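Local structure of pyridine nucleotide-disulfide oxidoreductase-like protein (Myceliophthora thermophila, 5MQ6) at residues S580-I583 with M584-G588; P378-I381 with A382-L385; N335-S338 with Y339-A343; W589-S592 with V593-C596. The protein uses FAD and NADPH to insert one oxygen atom beside the carbonyl of ketones, notably bulky polycyclic ones, giving esters or lactones. All coordinates share one frame; numbering follows the deposited sequence.

Contact 1: residues S580-I583 with M584-G588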
ATOM      1  N   SER A 580      16.050  14.225 -10.023  1.00 19.56           N
ATOM      2  CA  SER A 580      14.765  14.513 -10.631  1.00 19.25           C
ATOM      3  C   SER A 580      14.818  14.502 -12.168  1.00 20.22           C
ATOM      4  O   SER A 580      13.887  13.954 -12.791  1.00 19.42           O
ATOM      5  CB  SER A 580      14.083  15.773 -10.045  1.00 19.06           C
ATOM      6  OG  SER A 580      14.131  15.821  -8.652  1.00 16.16           O
ATOM      7  N   PHE A 581      15.911  15.019 -12.765  1.00 21.35           N
ATOM      8  CA  PHE A 581      16.128  14.894 -14.210  1.00 19.29           C
ATOM      9  C   PHE A 581      16.405  13.434 -14.564  1.00 20.49           C
ATOM     10  O   PHE A 581      16.002  12.963 -15.613  1.00 21.50           O
ATOM     11  CB  PHE A 581      17.183  15.879 -14.741  1.00 22.33           C
ATOM     12  CG  PHE A 581      16.631  17.248 -14.972  1.00 21.44           C
ATOM     13  CD1 PHE A 581      16.353  18.063 -13.897  1.00 20.35           C
ATOM     14  CD2 PHE A 581      16.234  17.658 -16.256  1.00 22.11           C
ATOM     15  CE1 PHE A 581      15.744  19.299 -14.063  1.00 22.69           C
ATOM     16  CE2 PHE A 581      15.632  18.913 -16.452  1.00 23.31           C
ATOM     17  CZ  PHE A 581      15.370  19.740 -15.349  1.00 23.66           C
ATOM     18  N   GLU A 582      17.067  12.679 -13.691  1.00 21.65           N
ATOM     19  CA  GLU A 582      17.163  11.216 -13.926  1.00 21.53           C
ATOM     20  C   GLU A 582      15.756  10.602 -14.031  1.00 19.04           C
ATOM     21  O   GLU A 582      15.492   9.846 -14.977  1.00 19.45           O
ATOM     22  CB  GLU A 582      18.037  10.495 -12.909  1.00 20.91           C
ATOM     23  CG  GLU A 582      18.143   9.011 -12.985  1.00 24.09           C
ATOM     24  CD  GLU A 582      18.869   8.517 -14.251  1.00 30.85           C
ATOM     25  OE1 GLU A 582      19.505   9.320 -14.960  1.00 25.24           O
ATOM     26  OE2 GLU A 582      18.804   7.276 -14.517  1.00 30.90           O
ATOM     27  N   ILE A 583      14.867  10.941 -13.102  1.00 17.13           N
ATOM     28  CA  ILE A 583      13.557  10.346 -13.090  1.00 19.39           C
ATOM     29  C   ILE A 583      12.816  10.701 -14.437  1.00 22.73           C
ATOM     30  O   ILE A 583      12.171   9.806 -15.056  1.00 20.40           O
ATOM     31  CB  ILE A 583      12.757  10.799 -11.866  1.00 20.60           C
ATOM     32  CG1 ILE A 583      13.426  10.264 -10.537  1.00 20.95           C
ATOM     33  CG2 ILE A 583      11.245  10.478 -12.055  1.00 19.47           C
ATOM     34  CD1 ILE A 583      13.492   8.737 -10.378  1.00 23.88           C
ATOM     35  N   MET A 584      12.943  11.945 -14.887  1.00 22.95           N
ATOM     36  CA  MET A 584      12.299  12.415 -16.135  1.00 22.95           C
ATOM     37  C   MET A 584      12.736  11.567 -17.319  1.00 22.12           C
ATOM     38  O   MET A 584      11.911  11.180 -18.165  1.00 24.92           O
ATOM     39  CB  MET A 584      12.678  13.830 -16.433  1.00 24.71           C
ATOM     40  CG  MET A 584      12.034  14.854 -15.530  1.00 27.03           C
ATOM     41  SD  MET A 584      12.674  16.507 -15.992  1.00 34.97           S
ATOM     42  CE  MET A 584      12.329  17.454 -14.555  1.00 31.70           C
ATOM     43  N   LYS A 585      14.023  11.185 -17.319  1.00 21.08           N
ATOM     44  CA  LYS A 585      14.567  10.328 -18.375  1.00 26.03           C
ATOM     45  C   LYS A 585      13.843   8.951 -18.479  1.00 29.65           C
ATOM     46  O   LYS A 585      13.873   8.283 -19.520  1.00 24.24           O
ATOM     47  CB  LYS A 585      16.031  10.180 -18.089  1.00 27.42           C
ATOM     48  CG  LYS A 585      16.803   9.423 -19.104  1.00 32.77           C
ATOM     49  CD  LYS A 585      18.276   9.593 -18.855  1.00 31.23           C
ATOM     50  CE  LYS A 585      18.816   8.523 -18.008  1.00 28.44           C
ATOM     51  NZ  LYS A 585      20.204   8.926 -17.659  1.00 29.60           N
ATOM     52  N   HIS A 586      13.250   8.506 -17.373  1.00 26.75           N
ATOM     53  CA  HIS A 586      12.586   7.210 -17.315  1.00 23.65           C
ATOM     54  C   HIS A 586      11.072   7.213 -17.587  1.00 22.71           C
ATOM     55  O   HIS A 586      10.455   6.127 -17.586  1.00 23.20           O
ATOM     56  CB  HIS A 586      12.840   6.605 -15.923  1.00 22.60           C
ATOM     57  CG  HIS A 586      14.242   6.166 -15.717  1.00 19.56           C
ATOM     58  ND1 HIS A 586      14.644   4.873 -15.902  1.00 18.08           N
ATOM     59  CD2 HIS A 586      15.358   6.854 -15.363  1.00 21.92           C
ATOM     60  CE1 HIS A 586      15.936   4.771 -15.629  1.00 21.20           C
ATOM     61  NE2 HIS A 586      16.406   5.975 -15.351  1.00 19.54           N
ATOM     62  N   ALA A 587      10.485   8.404 -17.838  1.00 20.98           N
ATOM     63  CA  ALA A 587       9.044   8.628 -17.871  1.00 24.58           C
ATOM     64  C   ALA A 587       8.344   7.895 -19.032  1.00 25.26           C
ATOM     65  O   ALA A 587       7.211   7.439 -18.896  1.00 27.28           O
ATOM     66  CB  ALA A 587       8.739  10.133 -17.890  1.00 25.51           C
ATOM     67  N   GLY A 588       9.040   7.741 -20.134  1.00 23.00           N
ATOM     68  CA  GLY A 588       8.521   7.013 -21.303  1.00 26.21           C
ATOM     69  C   GLY A 588       8.081   5.593 -20.974  1.00 26.94           C
ATOM     70  O   GLY A 588       7.084   5.144 -21.498  1.00 26.35           O
TER
HETATM   71  O   HOH W   1      20.171   5.860 -16.392  1.00 35.92           O
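Glu582 meets two basic side chains at once, one through each carboxylate oxygen. OE1 forms a salt bridge with Lys585 NZ at 2.8 Å, the amine arriving on the syn side and close to the carboxylate plane. OE2 accepts a hydrogen bond from His586 NE2 at 2.9 Å; here the acceptor lies in the plane of the imidazole, whereas the donor stands 51° out of the carboxylate plane, so the bond is in line with the imidazole but meets the carboxylate from above its plane. A water donates to OE2 and accepts a weak bond from Lys585 NZ. The other ring nitrogen, His586 ND1, bonds Ser627 OG, which leaves the imidazole gripped at both nitrogens. A glutamine in place of Glu582 would probably leave Lys585 without its countercharge and weaken the hold on one edge of His586.

These pairs, spaced three and four residues apart, sit at the C-terminal end of helix 573-585. Its i to i+4 ladder runs from Met584 N to Ser580 O and from Lys585 N to Phe581 O, then His586 N turns to Ile583 O, an i to i+3 bond of 2.9 Å.

The apolar contact is Met-aromatic. With its chain extended beyond CG (chi2 177°), Met584 runs alongside Phe581 and lays CE over the ring centre, 3.9 Å from the centroid, while SD lies over the same face at 4.0 Å from the centroid.

Contact 2: residues P378-I381 with A382-L385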
ATOM      1  N   PRO A 378       7.091   9.501 -30.269  1.00 56.74           N
ATOM      2  CA  PRO A 378       5.873   8.700 -30.419  1.00 50.16           C
ATOM      3  C   PRO A 378       6.052   7.288 -31.050  1.00 41.32           C
ATOM      4  O   PRO A 378       5.307   6.355 -30.689  1.00 45.48           O
ATOM      5  CB  PRO A 378       4.995   9.589 -31.279  1.00 52.25           C
ATOM      6  CG  PRO A 378       5.443  10.980 -30.939  1.00 54.20           C
ATOM      7  CD  PRO A 378       6.917  10.870 -30.769  1.00 53.84           C
ATOM      8  N   GLU A 379       7.045   7.116 -31.919  1.00 35.36           N
ATOM      9  CA  GLU A 379       7.309   5.814 -32.539  1.00 45.48           C
ATOM     10  C   GLU A 379       7.850   4.827 -31.505  1.00 45.55           C
ATOM     11  O   GLU A 379       7.525   3.650 -31.543  1.00 45.20           O
ATOM     12  CB  GLU A 379       8.286   5.956 -33.728  1.00 54.45           C
ATOM     13  CG  GLU A 379       9.352   4.853 -33.815  1.00 61.79           C
ATOM     14  CD  GLU A 379      10.230   4.923 -35.049  1.00 78.25           C
ATOM     15  OE1 GLU A 379      10.175   5.963 -35.752  1.00 97.13           O
ATOM     16  OE2 GLU A 379      10.979   3.933 -35.300  1.00 84.44           O
ATOM     17  N   LYS A 380       8.715   5.316 -30.617  1.00 43.92           N
ATOM     18  CA  LYS A 380       9.326   4.473 -29.597  1.00 42.46           C
ATOM     19  C   LYS A 380       8.340   4.145 -28.494  1.00 32.66           C
ATOM     20  O   LYS A 380       8.341   3.058 -28.031  1.00 30.28           O
ATOM     21  CB  LYS A 380      10.603   5.107 -29.026  1.00 43.94           C
ATOM     22  CG  LYS A 380      11.734   5.132 -30.022  1.00 45.23           C
ATOM     23  CD  LYS A 380      12.098   3.752 -30.522  1.00 49.55           C
ATOM     24  CE  LYS A 380      13.264   3.807 -31.486  1.00 53.20           C
ATOM     25  NZ  LYS A 380      13.784   2.416 -31.616  1.00 53.88           N
ATOM     26  N   ILE A 381       7.493   5.080 -28.104  1.00 32.76           N
ATOM     27  CA  ILE A 381       6.441   4.760 -27.145  1.00 36.61           C
ATOM     28  C   ILE A 381       5.470   3.697 -27.681  1.00 40.37           C
ATOM     29  O   ILE A 381       5.079   2.786 -26.943  1.00 37.86           O
ATOM     30  CB  ILE A 381       5.656   6.013 -26.720  1.00 41.71           C
ATOM     31  CG1 ILE A 381       6.526   7.033 -25.941  1.00 44.44           C
ATOM     32  CG2 ILE A 381       4.408   5.669 -25.896  1.00 41.28           C
ATOM     33  CD1 ILE A 381       7.693   6.468 -25.220  1.00 47.52           C
ATOM     34  N   ALA A 382       5.063   3.842 -28.939  1.00 36.01           N
ATOM     35  CA  ALA A 382       4.111   2.910 -29.555  1.00 38.77           C
ATOM     36  C   ALA A 382       4.674   1.488 -29.613  1.00 31.91           C
ATOM     37  O   ALA A 382       3.968   0.529 -29.398  1.00 41.65           O
ATOM     38  CB  ALA A 382       3.729   3.370 -30.972  1.00 39.90           C
ATOM     39  N   GLU A 383       5.961   1.386 -29.894  1.00 25.20           N
ATOM     40  CA  GLU A 383       6.631   0.139 -29.972  1.00 31.70           C
ATOM     41  C   GLU A 383       6.690  -0.508 -28.562  1.00 32.74           C
ATOM     42  O   GLU A 383       6.551  -1.689 -28.427  1.00 29.59           O
ATOM     43  CB  GLU A 383       8.004   0.439 -30.492  1.00 38.51           C
ATOM     44  CG  GLU A 383       8.827  -0.724 -30.919  1.00 47.72           C
ATOM     45  CD  GLU A 383      10.293  -0.331 -31.227  1.00 64.04           C
ATOM     46  OE1 GLU A 383      11.113  -1.251 -31.428  1.00 75.56           O
ATOM     47  OE2 GLU A 383      10.661   0.871 -31.264  1.00 59.57           O
ATOM     48  N   HIS A 384       6.945   0.306 -27.542  1.00 30.19           N
ATOM     49  CA  HIS A 384       6.997  -0.124 -26.126  1.00 28.01           C
ATOM     50  C   HIS A 384       5.618  -0.616 -25.731  1.00 22.90           C
ATOM     51  O   HIS A 384       5.500  -1.695 -25.158  1.00 25.01           O
ATOM     52  CB  HIS A 384       7.414   1.087 -25.240  1.00 30.58           C
ATOM     53  CG  HIS A 384       7.311   0.865 -23.736  1.00 25.96           C
ATOM     54  ND1 HIS A 384       8.085  -0.049 -23.067  1.00 27.64           N
ATOM     55  CD2 HIS A 384       6.597   1.512 -22.785  1.00 26.27           C
ATOM     56  CE1 HIS A 384       7.812   0.003 -21.770  1.00 26.22           C
ATOM     57  NE2 HIS A 384       6.934   0.968 -21.564  1.00 24.29           N
ATOM     58  N   LEU A 385       4.582   0.150 -26.035  1.00 21.48           N
ATOM     59  CA  LEU A 385       3.282  -0.309 -25.715  1.00 30.27           C
ATOM     60  C   LEU A 385       2.890  -1.588 -26.486  1.00 35.33           C
ATOM     61  O   LEU A 385       2.254  -2.480 -25.913  1.00 34.30           O
ATOM     62  CB  LEU A 385       2.227   0.740 -25.941  1.00 36.91           C
ATOM     63  CG  LEU A 385       2.275   2.028 -25.145  1.00 40.44           C
ATOM     64  CD1 LEU A 385       1.063   2.831 -25.550  1.00 42.84           C
ATOM     65  CD2 LEU A 385       2.238   1.831 -23.656  1.00 42.64           C
TER
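The first turns of the long helix 378-406 hold this local contact, in which residues three and four apart meet along the helix surface. Pro378 opens the helix, its carbonyl O taking the amide N of Ala382 at 3.1 Å. The i to i+4 ladder continues through Glu379 with Glu383 and Lys380 with His384, and the shortest of the four bonds here is Leu385 N to Ile381 O at 2.8 Å with an N-H...O angle of 168°.

On the polar side Lys380 and Glu383 lie side by side and point the same way. Lys380 bends at chi2 (-58°), which brings its aliphatic part as well as its amine to the carboxylate: CD is 3.3 Å from Glu383 OE2, while NZ makes a salt bridge of 3.5 Å with that same oxygen. Glu379 OE2 comes within 5.1 Å of Glu383 OE2, so Lys380 probably offsets some of the like charge gathered here.

Ile381 and His384 face other parts of the chain: Ile381 packs on Val374 and Ala591, and His384 NE2 bonds the carbonyl of Trp589. Within the helix, Ile381 approaches Leu385 through its CG2 branch, 4.3 Å from Leu385 CG.

Contact 3: residues N335-S338 with Y339-A343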
ATOM      1  N   ASN A 335      14.327 -13.215  -6.354  1.00 22.19           N
ATOM      2  CA  ASN A 335      13.835 -14.254  -7.244  1.00 21.57           C
ATOM      3  C   ASN A 335      12.375 -14.029  -7.669  1.00 20.53           C
ATOM      4  O   ASN A 335      12.083 -13.990  -8.836  1.00 23.08           O
ATOM      5  CB  ASN A 335      14.044 -15.591  -6.554  1.00 21.84           C
ATOM      6  CG  ASN A 335      13.688 -16.744  -7.431  1.00 24.16           C
ATOM      7  OD1 ASN A 335      12.546 -17.237  -7.457  1.00 25.00           O
ATOM      8  ND2 ASN A 335      14.655 -17.153  -8.204  1.00 22.91           N
ATOM      9  N   LEU A 336      11.483 -13.783  -6.707  1.00 19.71           N
ATOM     10  CA  LEU A 336      10.111 -13.466  -6.990  1.00 20.33           C
ATOM     11  C   LEU A 336      10.005 -12.211  -7.901  1.00 21.71           C
ATOM     12  O   LEU A 336       9.312 -12.203  -8.904  1.00 19.73           O
ATOM     13  CB  LEU A 336       9.328 -13.223  -5.687  1.00 18.20           C
ATOM     14  CG  LEU A 336       7.908 -12.749  -5.860  1.00 18.91           C
ATOM     15  CD1 LEU A 336       7.069 -13.795  -6.639  1.00 20.59           C
ATOM     16  CD2 LEU A 336       7.334 -12.602  -4.468  1.00 18.28           C
ATOM     17  N   ASP A 337      10.665 -11.143  -7.506  1.00 19.05           N
ATOM     18  CA  ASP A 337      10.504  -9.935  -8.242  1.00 18.70           C
ATOM     19  C   ASP A 337      11.091 -10.034  -9.662  1.00 20.23           C
ATOM     20  O   ASP A 337      10.708  -9.208 -10.507  1.00 21.59           O
ATOM     21  CB  ASP A 337      11.210  -8.782  -7.518  1.00 19.48           C
ATOM     22  CG  ASP A 337      10.595  -7.434  -7.848  1.00 21.64           C
ATOM     23  OD1 ASP A 337       9.316  -7.301  -7.693  1.00 20.06           O
ATOM     24  OD2 ASP A 337      11.400  -6.504  -8.224  1.00 23.38           O
ATOM     25  N   SER A 338      12.036 -10.965  -9.927  1.00 19.61           N
ATOM     26  CA  SER A 338      12.586 -11.114 -11.268  1.00 19.05           C
ATOM     27  C   SER A 338      11.534 -11.501 -12.257  1.00 20.99           C
ATOM     28  O   SER A 338      11.678 -11.147 -13.426  1.00 21.75           O
ATOM     29  CB  SER A 338      13.737 -12.107 -11.315  1.00 19.85           C
ATOM     30  OG  SER A 338      13.299 -13.518 -11.074  1.00 20.00           O
ATOM     31  N   TYR A 339      10.441 -12.151 -11.806  1.00 18.51           N
ATOM     32  CA  TYR A 339       9.365 -12.536 -12.727  1.00 19.75           C
ATOM     33  C   TYR A 339       8.469 -11.356 -13.050  1.00 19.82           C
ATOM     34  O   TYR A 339       7.955 -11.227 -14.132  1.00 20.43           O
ATOM     35  CB  TYR A 339       8.545 -13.706 -12.098  1.00 21.98           C
ATOM     36  CG  TYR A 339       9.348 -14.977 -12.098  1.00 20.97           C
ATOM     37  CD1 TYR A 339       9.432 -15.814 -13.261  1.00 25.09           C
ATOM     38  CD2 TYR A 339      10.145 -15.291 -11.040  1.00 22.54           C
ATOM     39  CE1 TYR A 339      10.274 -16.961 -13.271  1.00 26.41           C
ATOM     40  CE2 TYR A 339      10.958 -16.406 -11.037  1.00 26.82           C
ATOM     41  CZ  TYR A 339      11.042 -17.248 -12.141  1.00 26.36           C
ATOM     42  OH  TYR A 339      11.910 -18.322 -12.018  1.00 26.88           O
ATOM     43  N   LEU A 340       8.271 -10.489 -12.088  1.00 18.57           N
ATOM     44  CA  LEU A 340       7.431  -9.342 -12.233  1.00 19.66           C
ATOM     45  C   LEU A 340       8.097  -8.178 -12.930  1.00 19.43           C
ATOM     46  O   LEU A 340       7.407  -7.291 -13.439  1.00 20.50           O
ATOM     47  CB  LEU A 340       6.938  -8.875 -10.814  1.00 19.62           C
ATOM     48  CG  LEU A 340       6.008  -9.916 -10.258  1.00 20.47           C
ATOM     49  CD1 LEU A 340       5.941  -9.886  -8.708  1.00 21.39           C
ATOM     50  CD2 LEU A 340       4.631  -9.815 -10.927  1.00 21.85           C
ATOM     51  N   THR A 341       9.425  -8.179 -12.982  1.00 19.88           N
ATOM     52  CA  THR A 341      10.173  -7.141 -13.714  1.00 19.00           C
ATOM     53  C   THR A 341      10.593  -7.691 -15.104  1.00 21.46           C
ATOM     54  O   THR A 341      11.391  -7.099 -15.840  1.00 23.22           O
ATOM     55  CB  THR A 341      11.407  -6.689 -12.920  1.00 17.76           C
ATOM     56  OG1 THR A 341      12.252  -7.804 -12.572  1.00 18.91           O
ATOM     57  CG2 THR A 341      11.011  -6.023 -11.692  1.00 17.59           C
ATOM     58  N   ASP A 342      10.061  -8.823 -15.470  1.00 22.86           N
ATOM     59  CA  ASP A 342      10.350  -9.431 -16.796  1.00 24.25           C
ATOM     60  C   ASP A 342      11.864  -9.658 -16.929  1.00 24.76           C
ATOM     61  O   ASP A 342      12.513  -9.272 -17.922  1.00 30.27           O
ATOM     62  CB  ASP A 342       9.715  -8.601 -17.905  1.00 25.35           C
ATOM     63  CG  ASP A 342       9.840  -9.238 -19.308  1.00 32.43           C
ATOM     64  OD1 ASP A 342       9.891 -10.479 -19.391  1.00 30.72           O
ATOM     65  OD2 ASP A 342       9.856  -8.486 -20.341  1.00 32.72           O
ATOM     66  N   ALA A 343      12.435 -10.246 -15.885  1.00 26.41           N
ATOM     67  CA  ALA A 343      13.875 -10.419 -15.798  1.00 25.69           C
ATOM     68  C   ALA A 343      14.315 -11.802 -15.396  1.00 27.76           C
ATOM     69  O   ALA A 343      15.469 -11.960 -15.097  1.00 30.82           O
ATOM     70  CB  ALA A 343      14.430  -9.421 -14.832  1.00 26.46           C
TER
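Asn335-Ser338 and Tyr339-Ala343 form one unbroken run in which helix 328-340 gives way to a loop. Tyr339 N bonds Leu336 O at 3.1 Å, an i to i+3 spacing. Ser338 O then reaches five residues on, taking Ala343 N at 2.7 Å nearly along the C=O axis. Just before Ala343, Asp342 adopts the left-handed conformation (phi 58°, psi 48°), which takes the chain out of the helix.

Asp337 O is gripped twice by Thr341, through its amide N at 3.0 Å and its hydroxyl OG1 at 2.9 Å. With chi1 at 55° the hydroxyl lies between the backbone N and the carbonyl carbon, turned back to Asp337 O, while CG2 rests against Asp337 OD2. A valine at Thr341 would probably deprive Asp337 O of its hydroxyl donor and leave this helix end less firmly held.

Earlier in the turn, Ser338 OG donates to Asn335 O at 2.6 Å, in the carbonyl plane and on a lone pair. The Tyr339 ring brings an edge to the same oxygen, with CD2 3.2 Å from Asn335 O. Its OH bonds Gln348, which also bonds Ser338 OG.

The 6→1 bond from Ala343 N to Ser338 O, with a weak companion bond from left-handed Asp342 N to Tyr339 O, is consistent with a Schellman motif; it closes a helix whose Leu336 side chain lies about 9 Å from the bound FAD.

Contact 4: residues W589-S592 with V593-C596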
ATOM      1  N   TRP A 589       8.769   4.922 -20.059  1.00 27.43           N
ATOM      2  CA  TRP A 589       8.310   3.607 -19.598  1.00 29.27           C
ATOM      3  C   TRP A 589       6.835   3.653 -19.182  1.00 24.93           C
ATOM      4  O   TRP A 589       6.059   2.767 -19.521  1.00 26.11           O
ATOM      5  CB  TRP A 589       9.176   3.053 -18.454  1.00 30.78           C
ATOM      6  CG  TRP A 589       8.900   1.636 -18.242  1.00 26.71           C
ATOM      7  CD1 TRP A 589       7.910   1.107 -17.482  1.00 26.94           C
ATOM      8  CD2 TRP A 589       9.587   0.541 -18.824  1.00 25.28           C
ATOM      9  NE1 TRP A 589       7.943  -0.281 -17.551  1.00 23.26           N
ATOM     10  CE2 TRP A 589       8.946  -0.647 -18.377  1.00 21.87           C
ATOM     11  CE3 TRP A 589      10.686   0.437 -19.699  1.00 26.20           C
ATOM     12  CZ2 TRP A 589       9.358  -1.930 -18.780  1.00 28.13           C
ATOM     13  CZ3 TRP A 589      11.104  -0.811 -20.093  1.00 24.48           C
ATOM     14  CH2 TRP A 589      10.419  -1.996 -19.650  1.00 26.53           C
ATOM     15  N   PHE A 590       6.445   4.721 -18.503  1.00 24.42           N
ATOM     16  CA  PHE A 590       5.124   4.771 -17.879  1.00 24.70           C
ATOM     17  C   PHE A 590       3.972   5.284 -18.736  1.00 24.89           C
ATOM     18  O   PHE A 590       2.818   5.358 -18.288  1.00 22.59           O
ATOM     19  CB  PHE A 590       5.229   5.371 -16.493  1.00 24.29           C
ATOM     20  CG  PHE A 590       6.273   4.665 -15.628  1.00 23.92           C
ATOM     21  CD1 PHE A 590       5.955   3.497 -14.945  1.00 25.71           C
ATOM     22  CD2 PHE A 590       7.563   5.126 -15.553  1.00 23.06           C
ATOM     23  CE1 PHE A 590       6.922   2.788 -14.218  1.00 23.35           C
ATOM     24  CE2 PHE A 590       8.535   4.461 -14.771  1.00 25.25           C
ATOM     25  CZ  PHE A 590       8.205   3.281 -14.074  1.00 24.55           C
ATOM     26  N   ALA A 591       4.261   5.511 -20.019  1.00 26.07           N
ATOM     27  CA  ALA A 591       3.175   5.570 -21.032  1.00 25.95           C
ATOM     28  C   ALA A 591       2.311   4.324 -21.026  1.00 30.33           C
ATOM     29  O   ALA A 591       1.141   4.374 -21.430  1.00 28.86           O
ATOM     30  CB  ALA A 591       3.766   5.738 -22.408  1.00 30.42           C
ATOM     31  N   SER A 592       2.899   3.209 -20.563  1.00 31.98           N
ATOM     32  CA  SER A 592       2.129   2.016 -20.259  1.00 29.29           C
ATOM     33  C   SER A 592       0.824   2.268 -19.524  1.00 27.66           C
ATOM     34  O   SER A 592      -0.105   1.529 -19.660  1.00 31.81           O
ATOM     35  CB  SER A 592       2.957   1.044 -19.446  1.00 27.19           C
ATOM     36  OG  SER A 592       3.183   1.553 -18.138  1.00 25.72           O
ATOM     37  N   VAL A 593       0.736   3.326 -18.752  1.00 29.14           N
ATOM     38  CA  VAL A 593      -0.408   3.556 -17.920  1.00 36.49           C
ATOM     39  C   VAL A 593      -1.534   4.324 -18.665  1.00 39.61           C
ATOM     40  O   VAL A 593      -2.658   4.326 -18.233  1.00 43.03           O
ATOM     41  CB  VAL A 593       0.134   4.181 -16.631  1.00 42.12           C
ATOM     42  CG1 VAL A 593      -0.658   5.339 -16.114  1.00 44.26           C
ATOM     43  CG2 VAL A 593       0.316   3.067 -15.607  1.00 48.39           C
ATOM     44  N   THR A 594      -1.232   4.900 -19.817  1.00 38.79           N
ATOM     45  CA  THR A 594      -2.210   5.632 -20.615  1.00 40.10           C
ATOM     46  C   THR A 594      -3.474   4.944 -20.895  1.00 41.54           C
ATOM     47  O   THR A 594      -4.522   5.544 -20.763  1.00 51.08           O
ATOM     48  CB  THR A 594      -1.629   5.868 -21.992  1.00 46.10           C
ATOM     49  OG1 THR A 594      -0.401   6.557 -21.797  1.00 52.74           O
ATOM     50  CG2 THR A 594      -2.565   6.701 -22.850  1.00 46.78           C
ATOM     51  N   GLY A 595      -3.379   3.698 -21.316  1.00 37.07           N
ATOM     52  CA  GLY A 595      -4.554   2.973 -21.736  1.00 43.00           C
ATOM     53  C   GLY A 595      -5.322   2.350 -20.591  1.00 50.20           C
ATOM     54  O   GLY A 595      -6.328   1.723 -20.830  1.00 50.44           O
ATOM     55  N   CYS A 596      -4.867   2.519 -19.349  1.00 44.47           N
ATOM     56  CA  CYS A 596      -5.555   1.904 -18.221  1.00 42.07           C
ATOM     57  C   CYS A 596      -6.983   2.397 -17.922  1.00 46.18           C
ATOM     58  O   CYS A 596      -7.217   3.599 -17.876  1.00 41.94           O
ATOM     59  CB  CYS A 596      -4.677   2.007 -16.946  1.00 39.20           C
ATOM     60  SG  CYS A 596      -3.299   0.826 -17.074  1.00 33.61           S
TER
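Thr594 and Ala591 make the tight part of this contact. Ala591 O accepts two bonds from Thr594: one from OG1 at 2.7 Å, in the carbonyl plane and on a lone pair, and one from the amide N at 2.9 Å, which stands 53° above that plane. The two donors thus approach different regions of one oxygen. Thr594 OG1 is placed for this by chi1 of -57°, beside its own backbone N. One residue earlier, Val593 N bonds Phe590 O at 2.9 Å with a straight N-H...O angle of 166°, and Val593 CB packs on that carbonyl at 3.4 Å.

The other side is looser: Thr594 is exposed despite its bonded hydroxyl, and the end of the Phe590 side chain leads away from 593-596. Buried Ser592 is held by the rest of the chain, its OG by Ala364 O and its carbonyl O by Trp423 NE1.

Consecutive i to i+3 bonds are the signature of a 3-10 turn, here around Ala591-Ser592; it runs into a type I beta turn from Val593 to Cys596, closed by Cys596 N on Val593 O at 3.1 Å. That turn delivers Cys596 to its disulfide with Cys424, next in sequence to the NADPH-binding Lys425.

Along the chain the order is contacts 3, 2, 1, 4. Contacts 1 and 4 are consecutive, the end of helix 573-585 leading through 586-588 into the loop that holds 589-596, with centres about 15 Å apart. Contact 2, at the start of helix 378-406, packs against that loop: its centre is about 11 Å from contact 4, where Leu385 and Ile381 meet Ser592 and Ala591, and about 17 Å from contact 1, touching Gly588. These three join distant sequence regions in one peripheral patch that runs on to Cys596, whose disulfide partner Cys424 neighbours the NADPH-binding Lys425. Contact 3 ends helix 328-340 nearer the FAD and touches none of them, its nearest atoms about 6 Å from contact 4.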